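Local structure of petrobactin biosynthesis protein AsbB (Bacillus anthracis, 3TO3) at residues B[60-72]-B[83-97]. The protein catalyses the ATP-dependent condensation of spermidine with citryl-spermidine intermediates in the biosynthesis of the siderophore petrobactin. Numbering follows the deposited sequence. Where two conformers were deposited one is given.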
loop_
_atom_site.group_PDB
_atom_site.type_symbol
_atom_site.label_atom_id
_atom_site.label_comp_id
_atom_site.label_asym_id
_atom_site.label_seq_id
_atom_site.Cartn_x
_atom_site.Cartn_y
_atom_site.Cartn_z
ATOM N N ASP B 60 13.951 -3.190 -26.524
ATOM C CA ASP B 60 14.212 -2.079 -25.615
ATOM C C ASP B 60 13.162 -1.006 -25.807
ATOM O O ASP B 60 12.242 -1.177 -26.595
ATOM C CB ASP B 60 15.636 -1.529 -25.746
ATOM C CG ASP B 60 15.930 -0.937 -27.105
ATOM O OD1 ASP B 60 14.993 -0.636 -27.879
ATOM O OD2 ASP B 60 17.129 -0.737 -27.387
ATOM N N GLU B 61 13.273 0.091 -25.076
ATOM C CA GLU B 61 12.227 1.107 -25.127
ATOM C C GLU B 61 12.130 1.824 -26.482
ATOM O O GLU B 61 11.085 2.367 -26.834
ATOM C CB GLU B 61 12.365 2.088 -23.959
ATOM C CG GLU B 61 13.792 2.444 -23.588
ATOM C CD GLU B 61 13.857 3.487 -22.483
ATOM O OE1 GLU B 61 14.980 3.944 -22.176
ATOM O OE2 GLU B 61 12.792 3.851 -21.926
ATOM N N ASP B 62 13.214 1.780 -27.248
ATOM C CA ASP B 62 13.264 2.324 -28.609
ATOM C C ASP B 62 12.845 1.240 -29.601
ATOM O O ASP B 62 13.023 1.370 -30.815
ATOM C CB ASP B 62 14.651 2.860 -28.942
ATOM C CG ASP B 62 15.246 3.650 -27.807
ATOM O OD1 ASP B 62 14.470 4.321 -27.087
ATOM O OD2 ASP B 62 16.484 3.583 -27.621
ATOM N N ASN B 63 12.371 0.125 -29.059
ATOM C CA ASN B 63 11.801 -0.921 -29.883
ATOM C C ASN B 63 12.868 -1.564 -30.750
ATOM O O ASN B 63 12.591 -2.034 -31.857
ATOM C CB ASN B 63 10.694 -0.330 -30.758
ATOM C CG ASN B 63 9.675 -1.359 -31.178
ATOM O OD1 ASN B 63 9.524 -1.639 -32.367
ATOM N ND2 ASN B 63 8.974 -1.949 -30.197
ATOM N N LYS B 64 14.092 -1.590 -30.223
ATOM C CA LYS B 64 15.198 -2.285 -30.875
ATOM C C LYS B 64 15.415 -3.644 -30.196
ATOM O O LYS B 64 15.371 -3.764 -28.948
ATOM C CB LYS B 64 16.481 -1.437 -30.858
ATOM C CG LYS B 64 17.650 -2.059 -31.619
ATOM C CD LYS B 64 18.985 -1.366 -31.315
ATOM C CE LYS B 64 20.157 -2.330 -31.540
ATOM N NZ LYS B 64 21.506 -1.742 -31.265
ATOM N N SER B 65 15.635 -4.672 -31.011
ATOM C CA SER B 65 15.716 -6.009 -30.463
ATOM C C SER B 65 16.897 -6.191 -29.497
ATOM O O SER B 65 17.963 -5.574 -29.619
ATOM C CB SER B 65 15.682 -7.077 -31.562
ATOM O OG SER B 65 16.948 -7.267 -32.138
ATOM N N VAL B 66 16.669 -7.033 -28.510
ATOM C CA VAL B 66 17.683 -7.347 -27.532
ATOM C C VAL B 66 17.541 -8.840 -27.279
ATOM O O VAL B 66 16.488 -9.410 -27.536
ATOM C CB VAL B 66 17.441 -6.543 -26.245
ATOM C CG1 VAL B 66 16.321 -7.165 -25.436
ATOM C CG2 VAL B 66 18.687 -6.473 -25.427
ATOM N N THR B 67 18.596 -9.477 -26.789
ATOM C CA THR B 67 18.564 -10.905 -26.484
ATOM C C THR B 67 19.161 -11.156 -25.102
ATOM O O THR B 67 20.204 -10.598 -24.768
ATOM C CB THR B 67 19.312 -11.725 -27.566
ATOM O OG1 THR B 67 18.435 -11.951 -28.668
ATOM C CG2 THR B 67 19.741 -13.075 -27.043
ATOM N N TYR B 68 18.495 -11.996 -24.306
ATOM C CA TYR B 68 19.061 -12.496 -23.051
ATOM C C TYR B 68 19.541 -13.932 -23.192
ATOM O O TYR B 68 18.820 -14.773 -23.713
ATOM C CB TYR B 68 18.052 -12.384 -21.922
ATOM C CG TYR B 68 17.720 -10.960 -21.589
ATOM C CD1 TYR B 68 18.471 -10.269 -20.667
ATOM C CD2 TYR B 68 16.678 -10.289 -22.227
ATOM C CE1 TYR B 68 18.199 -8.977 -20.362
ATOM C CE2 TYR B 68 16.391 -8.966 -21.925
ATOM C CZ TYR B 68 17.160 -8.329 -20.969
ATOM O OH TYR B 68 16.943 -7.031 -20.603
ATOM N N GLU B 69 20.755 -14.205 -22.723
ATOM C CA GLU B 69 21.394 -15.499 -22.935
ATOM C C GLU B 69 21.763 -16.142 -21.626
ATOM O O GLU B 69 22.248 -15.478 -20.722
ATOM C CB GLU B 69 22.696 -15.347 -23.718
ATOM C CG GLU B 69 22.534 -15.126 -25.197
ATOM C CD GLU B 69 23.874 -15.086 -25.944
ATOM O OE1 GLU B 69 24.943 -15.317 -25.315
ATOM O OE2 GLU B 69 23.849 -14.817 -27.167
ATOM N N CYS B 70 21.551 -17.443 -21.537
ATOM C CA CYS B 70 22.069 -18.200 -20.419
ATOM C C CYS B 70 22.137 -19.678 -20.740
ATOM O O CYS B 70 21.449 -20.146 -21.640
ATOM C CB CYS B 70 21.222 -17.962 -19.173
ATOM S SG CYS B 70 19.513 -18.309 -19.384
ATOM N N TYR B 71 22.973 -20.396 -19.990
ATOM C CA TYR B 71 23.110 -21.830 -20.112
ATOM C C TYR B 71 22.321 -22.531 -18.994
ATOM O O TYR B 71 22.276 -22.062 -17.860
ATOM C CB TYR B 71 24.586 -22.228 -20.039
ATOM C CG TYR B 71 25.363 -22.014 -21.335
ATOM C CD1 TYR B 71 26.150 -20.876 -21.528
ATOM C CD2 TYR B 71 25.317 -22.949 -22.358
ATOM C CE1 TYR B 71 26.869 -20.679 -22.716
ATOM C CE2 TYR B 71 26.034 -22.769 -23.547
ATOM C CZ TYR B 71 26.801 -21.626 -23.723
ATOM O OH TYR B 71 27.533 -21.453 -24.900
ATOM N N GLY B 72 21.699 -23.656 -19.315
ATOM C CA GLY B 72 21.050 -24.452 -18.297
ATOM C C GLY B 72 20.700 -25.829 -18.792
ATOM O O GLY B 72 21.172 -26.257 -19.828
ATOM N N ILE B 83 18.898 -23.131 -14.377
ATOM C CA ILE B 83 19.747 -22.176 -15.101
ATOM C C ILE B 83 21.117 -22.099 -14.400
ATOM O O ILE B 83 21.196 -21.688 -13.258
ATOM C CB ILE B 83 19.132 -20.755 -15.167
ATOM C CG1 ILE B 83 17.820 -20.720 -15.984
ATOM C CG2 ILE B 83 20.140 -19.784 -15.749
ATOM C CD1 ILE B 83 17.975 -21.148 -17.442
ATOM N N ASP B 84 22.180 -22.523 -15.080
ATOM C CA ASP B 84 23.496 -22.668 -14.461
ATOM C C ASP B 84 24.447 -21.472 -14.613
ATOM O O ASP B 84 25.539 -21.479 -14.043
ATOM C CB ASP B 84 24.186 -23.931 -14.988
ATOM C CG ASP B 84 23.308 -25.187 -14.824
ATOM O OD1 ASP B 84 22.734 -25.366 -13.722
ATOM O OD2 ASP B 84 23.178 -25.991 -15.789
ATOM N N SER B 85 24.058 -20.453 -15.372
ATOM C CA SER B 85 25.004 -19.385 -15.692
ATOM C C SER B 85 24.308 -18.071 -15.497
ATOM O O SER B 85 23.093 -18.027 -15.545
ATOM C CB SER B 85 25.502 -19.490 -17.142
ATOM O OG SER B 85 24.593 -18.876 -18.054
ATOM N N LEU B 86 25.072 -16.998 -15.343
ATOM C CA LEU B 86 24.494 -15.669 -15.209
ATOM C C LEU B 86 23.623 -15.321 -16.425
ATOM O O LEU B 86 23.829 -15.821 -17.531
ATOM C CB LEU B 86 25.616 -14.635 -15.110
ATOM C CG LEU B 86 26.508 -14.654 -13.859
ATOM C CD1 LEU B 86 27.545 -13.516 -13.957
ATOM C CD2 LEU B 86 25.670 -14.502 -12.605
ATOM N N ILE B 87 22.630 -14.468 -16.213
ATOM C CA ILE B 87 21.796 -14.031 -17.303
ATOM C C ILE B 87 22.311 -12.739 -17.915
ATOM O O ILE B 87 22.384 -11.697 -17.247
ATOM C CB ILE B 87 20.341 -13.928 -16.847
ATOM C CG1 ILE B 87 19.813 -15.351 -16.571
ATOM C CG2 ILE B 87 19.495 -13.211 -17.901
ATOM C CD1 ILE B 87 19.071 -15.454 -15.348
ATOM N N VAL B 88 22.684 -12.837 -19.192
ATOM C CA VAL B 88 23.401 -11.787 -19.905
ATOM C C VAL B 88 22.530 -11.129 -20.963
ATOM O O VAL B 88 21.852 -11.811 -21.756
ATOM C CB VAL B 88 24.640 -12.363 -20.616
ATOM C CG1 VAL B 88 25.380 -11.276 -21.341
ATOM C CG2 VAL B 88 25.541 -13.037 -19.602
ATOM N N ARG B 89 22.547 -9.802 -20.971
ATOM C CA ARG B 89 21.829 -9.041 -21.975
ATOM C C ARG B 89 22.731 -8.734 -23.166
ATOM O O ARG B 89 23.771 -8.090 -23.026
ATOM C CB ARG B 89 21.316 -7.739 -21.374
ATOM C CG ARG B 89 20.477 -6.871 -22.326
ATOM C CD ARG B 89 20.041 -5.637 -21.588
ATOM N NE ARG B 89 19.095 -4.789 -22.300
ATOM C CZ ARG B 89 19.440 -3.820 -23.141
ATOM N NH1 ARG B 89 20.727 -3.598 -23.426
ATOM N NH2 ARG B 89 18.499 -3.078 -23.708
ATOM N N VAL B 90 22.328 -9.187 -24.346
ATOM C CA VAL B 90 23.113 -8.956 -25.556
ATOM C C VAL B 90 22.448 -8.000 -26.539
ATOM O O VAL B 90 21.383 -8.300 -27.092
ATOM C CB VAL B 90 23.360 -10.257 -26.292
ATOM C CG1 VAL B 90 24.315 -10.022 -27.457
ATOM C CG2 VAL B 90 23.904 -11.279 -25.312
ATOM N N GLN B 91 23.037 -6.820 -26.707
ATOM C CA GLN B 91 22.635 -5.962 -27.797
ATOM C C GLN B 91 23.836 -5.546 -28.633
ATOM O O GLN B 91 24.103 -6.098 -29.702
ATOM C CB GLN B 91 21.944 -4.733 -27.225
ATOM C CG GLN B 91 21.465 -3.746 -28.261
ATOM C CD GLN B 91 20.477 -2.782 -27.658
ATOM O OE1 GLN B 91 20.836 -1.949 -26.814
ATOM N NE2 GLN B 91 19.209 -2.919 -28.046
ATOM N N ASP B 92 24.592 -4.587 -28.125
ATOM C CA ASP B 92 25.814 -4.215 -28.800
ATOM C C ASP B 92 26.907 -5.044 -28.161
ATOM O O ASP B 92 27.541 -5.860 -28.826
ATOM C CB ASP B 92 26.078 -2.710 -28.714
ATOM C CG ASP B 92 25.328 -1.924 -29.788
ATOM O OD1 ASP B 92 24.777 -2.556 -30.721
ATOM O OD2 ASP B 92 25.305 -0.674 -29.706
ATOM N N GLY B 93 27.111 -4.848 -26.865
ATOM C CA GLY B 93 28.024 -5.690 -26.133
ATOM C C GLY B 93 27.209 -6.681 -25.338
ATOM O O GLY B 93 26.003 -6.868 -25.568
ATOM N N LYS B 94 27.885 -7.316 -24.394
ATOM C CA LYS B 94 27.277 -8.289 -23.525
ATOM C C LYS B 94 27.431 -7.771 -22.099
ATOM O O LYS B 94 28.494 -7.277 -21.725
ATOM C CB LYS B 94 27.983 -9.624 -23.691
ATOM C CG LYS B 94 27.687 -10.309 -24.998
ATOM C CD LYS B 94 28.237 -11.739 -24.998
ATOM C CE LYS B 94 27.425 -12.661 -25.926
ATOM N NZ LYS B 94 27.926 -14.078 -25.958
ATOM N N GLN B 95 26.362 -7.823 -21.319
ATOM C CA GLN B 95 26.457 -7.453 -19.920
ATOM C C GLN B 95 25.481 -8.244 -19.050
ATOM O O GLN B 95 24.324 -8.454 -19.412
ATOM C CB GLN B 95 26.231 -5.950 -19.745
ATOM C CG GLN B 95 26.408 -5.464 -18.306
ATOM C CD GLN B 95 26.156 -3.967 -18.143
ATOM O OE1 GLN B 95 25.872 -3.259 -19.118
ATOM N NE2 GLN B 95 26.254 -3.479 -16.903
ATOM N N GLU B 96 25.943 -8.658 -17.884
ATOM C CA GLU B 96 25.074 -9.323 -16.941
ATOM C C GLU B 96 23.950 -8.356 -16.606
ATOM O O GLU B 96 24.198 -7.170 -16.362
ATOM C CB GLU B 96 25.845 -9.662 -15.674
ATOM C CG GLU B 96 24.958 -10.142 -14.512
ATOM C CD GLU B 96 25.737 -10.358 -13.202
ATOM O OE1 GLU B 96 25.052 -10.717 -12.221
ATOM O OE2 GLU B 96 26.999 -10.165 -13.148
ATOM N N ILE B 97 22.717 -8.851 -16.570
ATOM C CA ILE B 97 21.585 -7.970 -16.310
ATOM C C ILE B 97 21.554 -7.476 -14.857
ATOM O O ILE B 97 21.730 -8.257 -13.934
ATOM C CB ILE B 97 20.249 -8.609 -16.713
ATOM C CG1 ILE B 97 19.111 -7.623 -16.443
ATOM C CG2 ILE B 97 20.033 -9.878 -15.985
ATOM C CD1 ILE B 97 19.294 -6.245 -17.193
#
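The side-chain amide nitrogen of Gln91, NE2, is gripped twice by segment 60-72: it donates to Asp60 OD2 at 3.1 Å and, more weakly, to Ser65 O. This ties down one end of an antiparallel pairing between strands 65-74 and 88-90, part of a sheet packed on helices 18-37 and 100-110, away from the ATP site. Asp60 OD2 lies close to the plane of the Gln91 amide, yet NE2 comes from above the carboxylate plane; the two planes are 73° apart. Asp60 OD1 accepts from Lys64 N across the type I turn 60-63, while OD2 serves Gln91. In the ladder, Thr67 faces Val90 and Glu69 faces Val88 as hydrogen-bonded pairs; Val90 N reaches Thr67 O at 2.6 Å.

Tyr68 and Arg89 form the non-hydrogen-bonded pair between them. Arg89 crosses the Tyr68 ring at a slant, CB 3.5 Å from Tyr68 CE1, because chi1 (-177°) sets CG opposite the backbone N and the chain stays extended to NE. Val66 CG2 sits over the centre of one guanidinium face, while Tyr68 OH lies at its edge. Glu106 of helix 100-110 binds both Arg89 NE and Tyr68 OH. On the sheet face that carries Thr67, Glu69 and Val90, Lys94 NZ makes a weak salt bridge to Glu69 OE1. Beyond Glu69 the register shifts by two. There a side chain replaces a backbone acceptor: Tyr71 N donates almost straight to Ser85 OG, 2.9 Å away.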